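PDB 5OEZ: FBP protein from Leishmania major, which hydrolyses the 1-phosphate of fructose 1,6-bisphosphate to give fructose 6-phosphate and phosphate, a magnesium-dependent step of gluconeogenesis under allosteric control. Local coordinates for the interface of chains A and B and the interface of chains A and C. Sequence-based numbering; all coordinates share one arbitrary frame. Chains: chain A/B/C, FBP protein.

Contact 1: the interface of chains A and B. Residues chain A 8-9, 11, 14; chain B 80, 83-84, 87.
The start of the ordered N-terminal segment of chain A and its first helix, 12-18, pack against the last turns of helix 72-87 of chain B in this homotetramer, and two-fold symmetry repeats the contact with the chains exchanged. A:Gln14 carries much of it. From CB the chain turns so that CG stands beside the backbone N, anti to the carbonyl carbon (chi1 -85°), and then runs extended to the amide (chi2 177°). Its CG passes the hydroxyl of B:Ser87. Next, CD of A:Gln14 reaches the CD1-CE1 side of the B:Tyr84 ring, 3.6 Å from CE1, with the side chains crossing at about a right angle and the amide tilted 45° to the ring. At the tip the two branches part. A:Gln14 OE1 turns back into its own chain and accepts a hydrogen bond from A:Thr11 N at 3.0 Å. A:Gln14 NE2 goes across and donates to B:Ser87 OG at 3.0 Å, along a nearly straight line close to the amide plane. Bonds at both ends thus fix the rotation of the amide. In return, OG1 of A:Thr11 accepts a hydrogen bond from the backbone N of A:Gln14 at 3.1 Å. This reciprocal pair is a capping box at the N-terminus of helix 12-18, so the residue that closes the box also bridges the subunits. B:Tyr84, with CG beside its backbone N, points its ring away from its helix into chain A, and its phenol hydroxyl bonds to the carbonyl O of A:Pro9 in the carbonyl plane, on a lone pair. Beyond the ring, A:Thr8 tucks its OG1 between its own N and C, which swings the methyl toward the helix. CG2 of A:Thr8 lies 3.5 Å from the CB methyl of B:Ala83 and 3.7 Å from CA of B:Ala80.

Contact 2: the interface of chains A and C. Residues chain A 215, 244-247; chain C 218-220.
C:Asn218 and the start of the 3-10 helix 219-224 in chain C meet the short strand 245-246 of chain A, in a subunit interface that lies at the active site: both C:Asn218 and A:Arg247 belong to the fructose 6-phosphate site. The tight part centres on one amide oxygen. With CG anti to its backbone N (chi1 -175°) and the amide turned to chi2 -4°, C:Asn218 presents OD1 to two backbone N-H groups. A:Ala246 N donates to C:Asn218 OD1 across the interface at 3.1 Å. Within chain C, C:Gly220 N donates to the same C:Asn218 OD1 at 3.0 Å, with a more bent approach. Both donors stand above the carbonyl plane. The same oxygen therefore caps the 3-10 helix and holds the neighbouring strand. The CB methyl of A:Ala246 packs 3.4 Å from C:Asn218 OD1, while CA of C:Gly220, with no side chain to intervene, comes within 3.2 Å of the carbonyl O of A:Tyr244. Contacts loosen on either side. The phenol tip of A:Tyr215 only approaches the peptide joining C:Glu219 to C:Gly220, its OH 3.6 Å from C:Glu219 C. A water spans another part of the interface, linking A:Tyr244 N to C:Gly220 O, the latter at 2.9 Å. A:Arg247 bends at chi2 (-68°) and crosses the amide of C:Asn218 obliquely, the two planes perpendicular and without a hydrogen bond between them. In this family the arginine reaches into the neighbouring subunit's active site to bind the sugar 6-phosphate; here A:Arg247 NH1 donates to A:Ala246 O at 2.8 Å, with that oxygen in the guanidinium plane but the nitrogen above the plane of the carbonyl.

Contact 1: the interface of chains A and B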
loop_
_atom_site.group_PDB
_atom_site.type_symbol
_atom_site.label_atom_id
_atom_site.label_comp_id
_atom_site.label_asym_id
_atom_site.label_seq_id
_atom_site.Cartn_x
_atom_site.Cartn_y
_atom_site.Cartn_z
ATOM N N THR A 8 -17.503 -2.941 -8.099
ATOM C CA THR A 8 -17.058 -2.155 -9.297
ATOM C C THR A 8 -17.299 -0.660 -9.130
ATOM O O THR A 8 -18.415 -0.176 -9.389
ATOM C CB THR A 8 -17.808 -2.571 -10.554
ATOM O OG1 THR A 8 -19.194 -2.667 -10.230
ATOM C CG2 THR A 8 -17.285 -3.901 -11.070
ATOM N N PRO A 9 -16.268 0.078 -8.684
ATOM C CA PRO A 9 -16.402 1.539 -8.601
ATOM C C PRO A 9 -16.153 2.228 -9.960
ATOM O O PRO A 9 -15.510 1.639 -10.850
ATOM C CB PRO A 9 -15.339 1.920 -7.564
ATOM C CG PRO A 9 -14.288 0.865 -7.716
ATOM C CD PRO A 9 -15.024 -0.403 -8.047
ATOM N N THR A 11 -14.277 4.459 -12.291
ATOM C CA THR A 11 -12.953 5.066 -12.455
ATOM C C THR A 11 -12.991 6.333 -13.321
ATOM O O THR A 11 -13.913 6.541 -14.109
ATOM C CB THR A 11 -11.909 4.082 -13.042
ATOM O OG1 THR A 11 -12.207 3.798 -14.412
ATOM C CG2 THR A 11 -11.859 2.776 -12.216
ATOM N N GLN A 14 -13.107 5.327 -16.991
ATOM C CA GLN A 14 -14.481 5.006 -17.369
ATOM C C GLN A 14 -15.329 6.259 -17.577
ATOM O O GLN A 14 -16.081 6.357 -18.538
ATOM C CB GLN A 14 -15.166 4.177 -16.289
ATOM C CG GLN A 14 -14.931 2.686 -16.358
ATOM C CD GLN A 14 -15.599 1.968 -15.192
ATOM O OE1 GLN A 14 -15.528 2.413 -14.039
ATOM N NE2 GLN A 14 -16.253 0.856 -15.480
ATOM N N ALA B 80 -16.455 -7.861 -11.907
ATOM C CA ALA B 80 -15.433 -6.880 -12.240
ATOM C C ALA B 80 -15.056 -6.945 -13.716
ATOM O O ALA B 80 -15.124 -5.936 -14.419
ATOM C CB ALA B 80 -14.199 -7.098 -11.375
ATOM N N ALA B 83 -17.966 -5.698 -15.924
ATOM C CA ALA B 83 -18.277 -4.275 -15.817
ATOM C C ALA B 83 -17.258 -3.428 -16.580
ATOM O O ALA B 83 -17.628 -2.543 -17.353
ATOM C CB ALA B 83 -18.331 -3.859 -14.360
ATOM N N TYR B 84 -15.979 -3.719 -16.376
ATOM C CA TYR B 84 -14.922 -2.936 -17.005
ATOM C C TYR B 84 -14.776 -3.241 -18.494
ATOM O O TYR B 84 -14.577 -2.310 -19.276
ATOM C CB TYR B 84 -13.598 -3.101 -16.251
ATOM C CG TYR B 84 -13.662 -2.528 -14.841
ATOM C CD1 TYR B 84 -13.924 -1.176 -14.636
ATOM C CD2 TYR B 84 -13.471 -3.336 -13.713
ATOM C CE1 TYR B 84 -14.001 -0.640 -13.359
ATOM C CE2 TYR B 84 -13.550 -2.807 -12.427
ATOM C CZ TYR B 84 -13.816 -1.463 -12.260
ATOM O OH TYR B 84 -13.888 -0.922 -11.008
ATOM N N SER B 87 -17.816 -1.594 -20.446
ATOM C CA SER B 87 -17.675 -0.134 -20.502
ATOM C C SER B 87 -16.439 0.347 -21.287
ATOM O O SER B 87 -16.296 1.534 -21.515
ATOM C CB SER B 87 -17.673 0.470 -19.089
ATOM O OG SER B 87 -16.437 0.268 -18.424
#

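Contact 2: the interface of chains A and C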
loop_
_atom_site.group_PDB
_atom_site.type_symbol
_atom_site.label_atom_id
_atom_site.label_comp_id
_atom_site.label_asym_id
_atom_site.label_seq_id
_atom_site.Cartn_x
_atom_site.Cartn_y
_atom_site.Cartn_z
ATOM N N TYR A 215 -11.534 33.920 3.782
ATOM C CA TYR A 215 -10.637 34.582 2.860
ATOM C C TYR A 215 -9.229 34.042 3.022
ATOM O O TYR A 215 -8.813 33.655 4.120
ATOM C CB TYR A 215 -10.661 36.109 3.038
ATOM C CG TYR A 215 -9.969 36.637 4.269
ATOM C CD1 TYR A 215 -10.620 36.678 5.490
ATOM C CD2 TYR A 215 -8.677 37.152 4.199
ATOM C CE1 TYR A 215 -9.991 37.204 6.626
ATOM C CE2 TYR A 215 -8.049 37.694 5.317
ATOM C CZ TYR A 215 -8.708 37.708 6.546
ATOM O OH TYR A 215 -8.091 38.259 7.676
ATOM N N TYR A 244 -15.373 36.828 9.520
ATOM C CA TYR A 244 -14.611 36.085 8.505
ATOM C C TYR A 244 -13.491 35.300 9.147
ATOM O O TYR A 244 -12.887 35.756 10.106
ATOM C CB TYR A 244 -14.015 37.058 7.481
ATOM C CG TYR A 244 -14.966 37.431 6.359
ATOM C CD1 TYR A 244 -15.946 38.424 6.530
ATOM C CD2 TYR A 244 -14.879 36.814 5.126
ATOM C CE1 TYR A 244 -16.833 38.748 5.501
ATOM C CE2 TYR A 244 -15.751 37.142 4.081
ATOM C CZ TYR A 244 -16.731 38.096 4.272
ATOM O OH TYR A 244 -17.555 38.400 3.226
ATOM N N SER A 245 -13.231 34.112 8.621
ATOM C CA SER A 245 -12.070 33.296 9.004
ATOM C C SER A 245 -11.009 33.419 7.936
ATOM O O SER A 245 -11.330 33.404 6.754
ATOM C CB SER A 245 -12.424 31.806 9.076
ATOM O OG SER A 245 -13.319 31.535 10.109
ATOM N N ALA A 246 -9.753 33.474 8.372
ATOM C CA ALA A 246 -8.602 33.462 7.495
ATOM C C ALA A 246 -7.961 32.057 7.453
ATOM O O ALA A 246 -7.820 31.400 8.479
ATOM C CB ALA A 246 -7.598 34.504 7.958
ATOM N N ARG A 247 -7.634 31.611 6.242
ATOM C CA ARG A 247 -6.865 30.386 5.988
ATOM C C ARG A 247 -5.899 30.652 4.838
ATOM O O ARG A 247 -6.320 31.131 3.803
ATOM C CB ARG A 247 -7.779 29.229 5.559
ATOM C CG ARG A 247 -8.760 28.746 6.616
ATOM C CD ARG A 247 -8.018 28.088 7.759
ATOM N NE ARG A 247 -8.926 27.529 8.740
ATOM C CZ ARG A 247 -9.474 28.197 9.751
ATOM N NH1 ARG A 247 -9.263 29.505 9.941
ATOM N NH2 ARG A 247 -10.269 27.542 10.586
ATOM N N ASN C 218 -4.735 33.291 13.087
ATOM C CA ASN C 218 -5.974 33.615 12.349
ATOM C C ASN C 218 -6.329 35.098 12.444
ATOM O O ASN C 218 -6.983 35.500 13.396
ATOM C CB ASN C 218 -7.137 32.776 12.879
ATOM C CG ASN C 218 -8.434 32.961 12.096
ATOM O OD1 ASN C 218 -8.551 33.769 11.160
ATOM N ND2 ASN C 218 -9.425 32.203 12.484
ATOM N N GLU C 219 -5.986 35.874 11.406
ATOM C CA GLU C 219 -6.241 37.314 11.386
ATOM C C GLU C 219 -7.715 37.683 11.174
ATOM O O GLU C 219 -8.084 38.839 11.314
ATOM C CB GLU C 219 -5.370 38.036 10.348
ATOM C CG GLU C 219 -3.878 38.015 10.681
ATOM C CD GLU C 219 -3.054 39.069 9.939
ATOM O OE1 GLU C 219 -3.435 40.268 9.996
ATOM O OE2 GLU C 219 -2.000 38.714 9.345
ATOM N N GLY C 220 -8.553 36.709 10.866
ATOM C CA GLY C 220 -9.980 36.897 10.907
ATOM C C GLY C 220 -10.504 37.332 12.266
ATOM O O GLY C 220 -11.505 38.031 12.328
HETATM O O HOH W 1 -13.650 39.086 10.635
#

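Contact 1 and contact 2 lie about 42 Å apart, measured between the centres of their C-alpha atoms, and share no residue or secondary-structure element. Chain A takes part in both, so each subunit of the homotetramer is tied to two different neighbours. Contact 1 draws on helix 12-18, which includes A:Ile16 of the AMP site, whereas contact 2 joins residues of the fructose 6-phosphate site. A shift of the N-terminal helix on AMP binding could thus plausibly be felt across the first interface and, through the body of the subunit, at the second; this apo structure alone does not show such a movement.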